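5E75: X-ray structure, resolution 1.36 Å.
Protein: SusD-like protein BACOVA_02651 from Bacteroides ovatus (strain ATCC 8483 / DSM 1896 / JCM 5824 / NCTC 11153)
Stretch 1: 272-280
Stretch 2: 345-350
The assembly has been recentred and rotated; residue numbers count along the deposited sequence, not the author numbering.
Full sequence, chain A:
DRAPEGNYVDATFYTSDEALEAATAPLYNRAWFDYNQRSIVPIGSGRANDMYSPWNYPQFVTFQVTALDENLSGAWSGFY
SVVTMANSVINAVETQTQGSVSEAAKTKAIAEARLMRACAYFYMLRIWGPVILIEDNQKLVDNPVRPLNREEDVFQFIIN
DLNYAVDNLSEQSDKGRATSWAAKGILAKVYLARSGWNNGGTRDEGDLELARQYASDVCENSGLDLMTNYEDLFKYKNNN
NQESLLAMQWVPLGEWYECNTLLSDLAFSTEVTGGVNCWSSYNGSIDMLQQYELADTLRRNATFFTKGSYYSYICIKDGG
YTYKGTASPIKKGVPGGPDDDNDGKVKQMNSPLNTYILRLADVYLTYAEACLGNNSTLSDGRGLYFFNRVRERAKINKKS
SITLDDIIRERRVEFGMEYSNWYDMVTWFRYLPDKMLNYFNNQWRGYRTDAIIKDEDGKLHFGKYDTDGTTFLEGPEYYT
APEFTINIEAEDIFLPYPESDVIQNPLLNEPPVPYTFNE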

# COMPACT_ATOMS: atom_id res chain seq x y z
N VAL A 272 -17.27 -13.38 10.96
CA VAL A 272 -16.48 -13.48 9.72
C VAL A 272 -15.06 -13.97 9.96
O VAL A 272 -14.20 -13.85 9.09
CB VAL A 272 -16.48 -12.15 8.90
CG1 VAL A 272 -17.90 -11.84 8.44
CG2 VAL A 272 -15.88 -11.00 9.70
N THR A 273 -14.81 -14.53 11.13
CA THR A 273 -13.51 -15.12 11.44
C THR A 273 -13.62 -16.55 11.97
O THR A 273 -12.65 -17.09 12.50
CB THR A 273 -12.77 -14.33 12.53
OG1 THR A 273 -13.53 -14.44 13.74
CG2 THR A 273 -12.59 -12.87 12.15
N GLY A 274 -14.79 -17.16 11.84
CA GLY A 274 -14.98 -18.52 12.33
C GLY A 274 -14.84 -18.63 13.84
O GLY A 274 -14.47 -19.70 14.36
N GLY A 275 -15.10 -17.54 14.54
CA GLY A 275 -15.01 -17.53 15.99
C GLY A 275 -13.70 -17.02 16.56
O GLY A 275 -13.56 -16.86 17.77
N VAL A 276 -12.72 -16.75 15.70
CA VAL A 276 -11.43 -16.22 16.13
C VAL A 276 -11.59 -14.78 16.66
O VAL A 276 -12.26 -13.95 16.04
CB VAL A 276 -10.43 -16.28 14.96
CG1 VAL A 276 -9.20 -15.41 15.23
CG2 VAL A 276 -10.04 -17.73 14.68
N ASN A 277 -10.95 -14.47 17.78
CA ASN A 277 -11.08 -13.18 18.43
C ASN A 277 -10.66 -12.03 17.52
O ASN A 277 -9.66 -12.13 16.81
CB ASN A 277 -10.25 -13.13 19.72
CG ASN A 277 -10.77 -14.09 20.77
OD1 ASN A 277 -11.97 -14.31 20.90
ND2 ASN A 277 -9.85 -14.66 21.53
N CYS A 278 -11.43 -10.95 17.55
CA CYS A 278 -11.15 -9.76 16.73
C CYS A 278 -11.84 -8.57 17.37
O CYS A 278 -12.67 -8.75 18.26
CB CYS A 278 -11.61 -9.99 15.30
SG CYS A 278 -13.35 -10.33 15.14
N TRP A 279 -11.53 -7.36 16.92
CA TRP A 279 -12.01 -6.16 17.61
C TRP A 279 -12.00 -4.89 16.75
O TRP A 279 -11.95 -3.78 17.27
CB TRP A 279 -11.15 -5.93 18.86
CG TRP A 279 -9.67 -6.04 18.60
CD1 TRP A 279 -8.86 -5.08 18.05
CD2 TRP A 279 -8.82 -7.16 18.90
NE1 TRP A 279 -7.56 -5.54 17.98
CE2 TRP A 279 -7.51 -6.81 18.49
CE3 TRP A 279 -9.05 -8.42 19.46
CZ2 TRP A 279 -6.42 -7.69 18.64
CZ3 TRP A 279 -7.98 -9.29 19.59
CH2 TRP A 279 -6.68 -8.92 19.19
N SER A 280 -12.10 -5.03 15.43
CA SER A 280 -12.02 -3.84 14.58
C SER A 280 -13.24 -2.95 14.71
O SER A 280 -14.37 -3.43 14.69
CB SER A 280 -11.90 -4.24 13.11
OG SER A 280 -11.62 -3.09 12.31
N LYS A 345 -5.51 -21.89 8.75
CA LYS A 345 -4.49 -20.89 9.05
C LYS A 345 -5.06 -19.50 9.38
O LYS A 345 -4.60 -18.49 8.84
CB LYS A 345 -3.52 -20.77 7.88
CG LYS A 345 -2.79 -22.06 7.49
CD LYS A 345 -1.99 -21.86 6.22
CE LYS A 345 -1.08 -23.05 5.95
NZ LYS A 345 -0.43 -22.94 4.61
N VAL A 346 -6.06 -19.46 10.24
CA VAL A 346 -6.60 -18.21 10.76
C VAL A 346 -6.63 -18.35 12.27
O VAL A 346 -7.30 -19.25 12.79
CB VAL A 346 -8.02 -17.91 10.23
CG1 VAL A 346 -8.58 -16.65 10.91
CG2 VAL A 346 -8.03 -17.76 8.71
N LYS A 347 -5.91 -17.49 12.98
CA LYS A 347 -5.91 -17.46 14.44
C LYS A 347 -5.87 -16.02 14.88
O LYS A 347 -5.73 -15.12 14.05
CB LYS A 347 -4.71 -18.22 15.02
CG LYS A 347 -4.82 -19.73 14.94
CD LYS A 347 -3.65 -20.44 15.61
CE LYS A 347 -3.94 -21.93 15.84
NZ LYS A 347 -4.73 -22.28 17.09
N GLN A 348 -6.05 -15.77 16.18
CA GLN A 348 -5.98 -14.42 16.71
C GLN A 348 -4.69 -13.76 16.24
O GLN A 348 -3.61 -14.35 16.36
CB GLN A 348 -6.05 -14.43 18.24
CG GLN A 348 -5.97 -13.06 18.88
CD GLN A 348 -6.11 -13.11 20.39
OE1 GLN A 348 -7.19 -13.32 20.90
NE2 GLN A 348 -5.00 -12.94 21.09
N MET A 349 -4.80 -12.55 15.70
CA MET A 349 -3.65 -11.80 15.21
C MET A 349 -2.78 -12.65 14.28
O MET A 349 -1.56 -12.59 14.35
CB MET A 349 -2.84 -11.25 16.39
CG MET A 349 -3.64 -10.26 17.22
SD MET A 349 -2.75 -9.56 18.63
CE MET A 349 -3.37 -10.55 19.98
N ASN A 350 -3.42 -13.43 13.40
CA ASN A 350 -2.67 -14.29 12.49
C ASN A 350 -3.46 -14.57 11.23
O ASN A 350 -4.35 -15.44 11.20
CB ASN A 350 -2.29 -15.60 13.19
CG ASN A 350 -1.16 -16.32 12.49
OD1 ASN A 350 -0.91 -16.09 11.31
ND2 ASN A 350 -0.46 -17.18 13.22

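Neither stretch forms regular helix or strand, yet each contains a tight turn. T273 to V276 make a type I' turn, closed by V276 N donating to T273 O at 3.2 Å. The central glycines carry positive phi, 64° at G274 and 97° at G275; at G275 a CB would also be jammed against the carbonyl oxygen of G274. T273, with chi1 in the p well, reinforces the turn by donating from OG1 to V276 O at 2.7 Å. In the second stretch, K347 to N350 form a type II turn, with K347 N bonded to N350 O at 3.1 Å and a weak bond from N350 N to K347 O at 2.9 Å. The nearest pair of CA atoms across the stretches is N277 CA and Q348 CA, 5.5 Å apart.

V276 points toward the second stretch and packs chiefly on its backbone: CG1 lies 3.3 Å from Q348 N, while CG2 lies 4.2 Å from V346 CG1. Beside this apolar contact, the single hydrogen bond across the stretches runs from N277 ND2 to Q348 OE1, 3.0 Å long with an N-H...O angle of 158°. Finally, W279 CH2 sits 3.8 Å from M349 CE. M349 SD is 5.2 Å from the centroid of W279's six-membered ring and 90° off its normal, so the thioether meets the ring edge.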